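Local coordinates for cytosine-specific methyltransferase (Escherichia coli O157:H7 EDL933, PDB 3G7U), which probably transfers a methyl group from S-adenosyl-L-methionine to carbon 5 of cytosine in DNA, as a member of the C5-methyltransferase family, at residues L57-E60 with I61-F65; H260-I263 with V264-Y268. All coordinates share one frame; numbering follows the deposited sequence.

Contact 1 of 2, residues L57-E60 with I61-F65; sequences LNAE and IIKGF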
# COMPACT_ATOMS: atom_id res chain seq x y z
N LEU A 57 -21.50 -5.15 -8.14
CA LEU A 57 -21.08 -4.25 -9.24
C LEU A 57 -21.00 -5.00 -10.57
O LEU A 57 -20.73 -6.20 -10.62
CB LEU A 57 -19.73 -3.54 -8.96
CG LEU A 57 -19.66 -2.70 -7.67
CD1 LEU A 57 -18.27 -2.07 -7.54
CD2 LEU A 57 -20.80 -1.62 -7.55
N ASN A 58 -21.23 -4.25 -11.65
CA ASN A 58 -20.94 -4.71 -12.99
C ASN A 58 -20.57 -3.48 -13.81
O ASN A 58 -20.60 -2.35 -13.30
CB ASN A 58 -22.12 -5.47 -13.60
CG ASN A 58 -23.37 -4.62 -13.72
OD1 ASN A 58 -23.29 -3.43 -14.04
ND2 ASN A 58 -24.52 -5.21 -13.42
N ALA A 59 -20.17 -3.69 -15.07
CA ALA A 59 -19.69 -2.59 -15.90
C ALA A 59 -20.73 -1.48 -16.06
O ALA A 59 -20.38 -0.30 -16.03
CB ALA A 59 -19.28 -3.16 -17.30
N GLU A 60 -21.99 -1.85 -16.23
CA GLU A 60 -23.04 -0.83 -16.45
C GLU A 60 -23.30 0.00 -15.20
O GLU A 60 -23.52 1.21 -15.27
CB GLU A 60 -24.36 -1.46 -16.93
CG GLU A 60 -24.44 -1.63 -18.45
CD GLU A 60 -24.27 -0.31 -19.23
OE1 GLU A 60 -24.93 0.71 -18.91
OE2 GLU A 60 -23.45 -0.28 -20.17
N ILE A 61 -23.25 -0.66 -14.04
CA ILE A 61 -23.48 0.04 -12.77
C ILE A 61 -22.33 1.03 -12.59
O ILE A 61 -22.54 2.23 -12.26
CB ILE A 61 -23.56 -0.99 -11.61
CG1 ILE A 61 -24.88 -1.73 -11.73
CG2 ILE A 61 -23.51 -0.31 -10.25
CD1 ILE A 61 -25.03 -2.85 -10.75
N ILE A 62 -21.12 0.54 -12.82
CA ILE A 62 -19.94 1.41 -12.71
C ILE A 62 -19.94 2.62 -13.66
O ILE A 62 -19.62 3.74 -13.25
CB ILE A 62 -18.62 0.59 -12.81
CG1 ILE A 62 -18.47 -0.21 -11.51
CG2 ILE A 62 -17.43 1.52 -12.98
CD1 ILE A 62 -17.44 -1.36 -11.55
N LYS A 63 -20.32 2.40 -14.91
CA LYS A 63 -20.46 3.53 -15.85
C LYS A 63 -21.55 4.51 -15.39
O LYS A 63 -21.39 5.73 -15.54
CB LYS A 63 -20.77 3.02 -17.27
CG LYS A 63 -19.61 2.26 -17.94
CD LYS A 63 -20.16 1.33 -19.06
CE LYS A 63 -19.05 0.64 -19.83
NZ LYS A 63 -19.62 -0.39 -20.76
N GLY A 64 -22.60 3.98 -14.79
CA GLY A 64 -23.68 4.75 -14.14
C GLY A 64 -23.20 5.63 -13.02
O GLY A 64 -23.68 6.74 -12.85
N PHE A 65 -22.24 5.15 -12.23
CA PHE A 65 -21.67 5.98 -11.17
C PHE A 65 -20.98 7.18 -11.76
O PHE A 65 -21.07 8.28 -11.20
CB PHE A 65 -20.59 5.20 -10.39
CG PHE A 65 -21.10 4.06 -9.54
CD1 PHE A 65 -22.43 3.96 -9.13
CD2 PHE A 65 -20.21 3.10 -9.07
CE1 PHE A 65 -22.87 2.90 -8.33
CE2 PHE A 65 -20.63 2.05 -8.25
CZ PHE A 65 -21.95 1.95 -7.86
O HOH W 1 -21.65 -2.10 -20.34

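Contact 2 of 2, residues H260-I263 with V264-Y268; sequences HSKI and VQERY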
# COMPACT_ATOMS: atom_id res chain seq x y z
N HIS A 260 3.70 0.91 28.17
CA HIS A 260 4.13 -0.44 28.59
C HIS A 260 4.45 -0.47 30.09
O HIS A 260 5.00 0.49 30.63
CB HIS A 260 5.41 -0.88 27.84
CG HIS A 260 5.30 -0.86 26.34
ND1 HIS A 260 4.38 -1.62 25.66
CD2 HIS A 260 6.02 -0.20 25.40
CE1 HIS A 260 4.52 -1.43 24.36
NE2 HIS A 260 5.50 -0.57 24.17
N SER A 261 4.17 -1.59 30.75
CA SER A 261 4.64 -1.77 32.14
C SER A 261 6.17 -1.79 32.20
O SER A 261 6.81 -2.06 31.19
CB SER A 261 4.08 -3.05 32.71
OG SER A 261 4.69 -4.15 32.10
N LYS A 262 6.76 -1.48 33.36
CA LYS A 262 8.23 -1.41 33.50
C LYS A 262 8.88 -2.73 33.24
O LYS A 262 9.98 -2.78 32.73
CB LYS A 262 8.67 -0.89 34.89
CG LYS A 262 8.43 0.59 35.09
CD LYS A 262 9.65 1.41 34.70
CE LYS A 262 10.63 1.49 35.86
NZ LYS A 262 11.85 2.26 35.49
N ILE A 263 8.18 -3.80 33.59
CA ILE A 263 8.70 -5.13 33.37
C ILE A 263 8.77 -5.43 31.87
O ILE A 263 9.78 -5.97 31.40
CB ILE A 263 7.95 -6.19 34.20
CG1 ILE A 263 8.45 -6.07 35.66
CG2 ILE A 263 8.18 -7.61 33.65
CD1 ILE A 263 7.95 -7.11 36.64
N VAL A 264 7.75 -5.00 31.13
CA VAL A 264 7.76 -5.13 29.68
C VAL A 264 8.89 -4.27 29.11
O VAL A 264 9.71 -4.73 28.31
CB VAL A 264 6.39 -4.78 29.07
CG1 VAL A 264 6.48 -4.61 27.56
CG2 VAL A 264 5.38 -5.87 29.40
N GLN A 265 8.95 -3.03 29.58
CA GLN A 265 9.94 -2.08 29.14
C GLN A 265 11.36 -2.60 29.37
O GLN A 265 12.24 -2.42 28.52
CB GLN A 265 9.70 -0.79 29.89
CG GLN A 265 10.43 0.40 29.38
CD GLN A 265 9.86 1.70 29.92
OE1 GLN A 265 10.56 2.71 29.99
NE2 GLN A 265 8.59 1.69 30.32
N GLU A 266 11.60 -3.25 30.51
CA GLU A 266 12.94 -3.77 30.82
C GLU A 266 13.27 -4.97 29.93
O GLU A 266 14.40 -5.13 29.48
CB GLU A 266 13.06 -4.10 32.31
CG GLU A 266 13.49 -2.89 33.15
CD GLU A 266 13.09 -2.99 34.64
OE1 GLU A 266 12.62 -4.07 35.09
OE2 GLU A 266 13.25 -1.97 35.34
N ARG A 267 12.26 -5.77 29.65
CA ARG A 267 12.41 -6.89 28.76
C ARG A 267 12.76 -6.40 27.34
O ARG A 267 13.65 -6.96 26.70
CB ARG A 267 11.13 -7.69 28.75
CG ARG A 267 11.32 -9.17 28.71
CD ARG A 267 10.02 -9.85 29.01
NE ARG A 267 9.04 -9.65 27.95
CZ ARG A 267 7.75 -9.41 28.17
NH1 ARG A 267 7.30 -9.33 29.42
NH2 ARG A 267 6.92 -9.23 27.16
N TYR A 268 12.08 -5.34 26.87
CA TYR A 268 12.35 -4.81 25.53
C TYR A 268 13.72 -4.14 25.46
O TYR A 268 14.44 -4.29 24.47
CB TYR A 268 11.27 -3.80 25.08
CG TYR A 268 9.90 -4.36 24.82
CD1 TYR A 268 9.66 -5.74 24.75
CD2 TYR A 268 8.82 -3.50 24.61
CE1 TYR A 268 8.39 -6.23 24.50
CE2 TYR A 268 7.53 -4.01 24.35
CZ TYR A 268 7.34 -5.36 24.30
OH TYR A 268 6.08 -5.83 24.07

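Contact 1 of 2, residues L57-E60 with I61-F65
I61 is the residue that N58 reaches across the first turn of helix 59-66. The carboxamide oxygen OD1 of N58 accepts from I61 N at 2.8 Å, and the donor lies nearly in line with the side-chain carbonyl (165° at the oxygen). N58 can do this because chi1 of 62° tucks CG between its own backbone N and carbonyl carbon, which turns the amide back over the start of the helix. The same amide lies against the ethyl branch of I61, crossing it at about a right angle, with N58 ND2 3.6 Å from I61 CD1. The other branch, CG2, faces the methyl CD2 of L57.

I62 donates its N-H to N58 O at 3.0 Å, the opening i+4 backbone bond, and brings its CD1 to 4.1 Å from L57 CB, so that L57 and I62 form a hydrophobic staple round the cap. N58 is thus the N-cap, its side chain and its carbonyl together gripping two of the N-H groups of the first turn, whereas its own N, buried here, has no partner. Helix 94-110 packs beside it: R105 NH2 hydrogen-bonds to L57 O, E109 OE1 accepts from A59 N, and L106 touches I62.

K63 continues the ladder with its N-H to A59 O, while its extended chain runs past that same oxygen, CG lying 3.3 Å from A59 O. K63 NZ lies 3.9 Å from E60 OE2, a long salt bridge, and one water bridges the two, donating to E60 OE2 at 2.6 Å and accepting from K63 NZ. G64 follows with a bond to E60 O. Finally F65 directs its ring back along the helix, where L57 CD2 meets it obliquely, 3.7 Å from F65 CE2; M28 and V30 of strand 25-30 touch F65 and L57, respectively.

Contact 2 of 2, residues H260-I263 with V264-Y268
A chi1 of -56° at H260 sets CG anti to the carbonyl carbon and swings the imidazole forward to meet Y268, whose own chi1 of -68° brings its ring back along helix 262-269. The result is a T-shaped pair: the edge of the tyrosine points at the face of the histidine, with the planes at 81° and CE2 of Y268 standing 3.9 Å above the middle of the H260 ring. H260 NE2 accepts a hydrogen bond from V318 N, which should limit rotation of the imidazole.

Beside the pair, V264 CG1 touches both residues, 3.9 Å from H260 CB and over one face of the Y268 ring toward the rim. Its other methyl, CG2, comes to 3.3 Å from S261 OG. That hydroxyl belongs to the N-cap of the helix and accepts weakly from V264 N, while S261 O takes Q265 N at 2.8 Å. The aromatic pair links the residue just before this cap to the second turn. Backbone bonds from E266 to K262 O and from R267 to I263 O carry the helix onward.

K262 NZ and E266 OE2, 4.5 Å apart, are opposite charges too distant to pair directly. R267, bent at chi3, forms a salt bridge through NE with D277 OD1, while S280 and I311 touch Y268.

How the contacts relate
Contacts 1 and 2 are two versions of one principle, a helix start capped by a polar side chain just before it and preceded by a residue whose side chain reaches forward to the helix. The capping bond is shorter in contact 1, from asparagine, than the weak one from serine in contact 2; the preceding residue is aliphatic in the first and aromatic in the second. They do not touch: their centres are 53 Å apart, their nearest atoms about 39 Å, on opposite sides of the chain's centre. Contact 1 adjoins the seven-stranded mixed sheet through strand 25-30, while contact 2 lies at the surface. Both lie away from C81, the predicted catalytic cysteine.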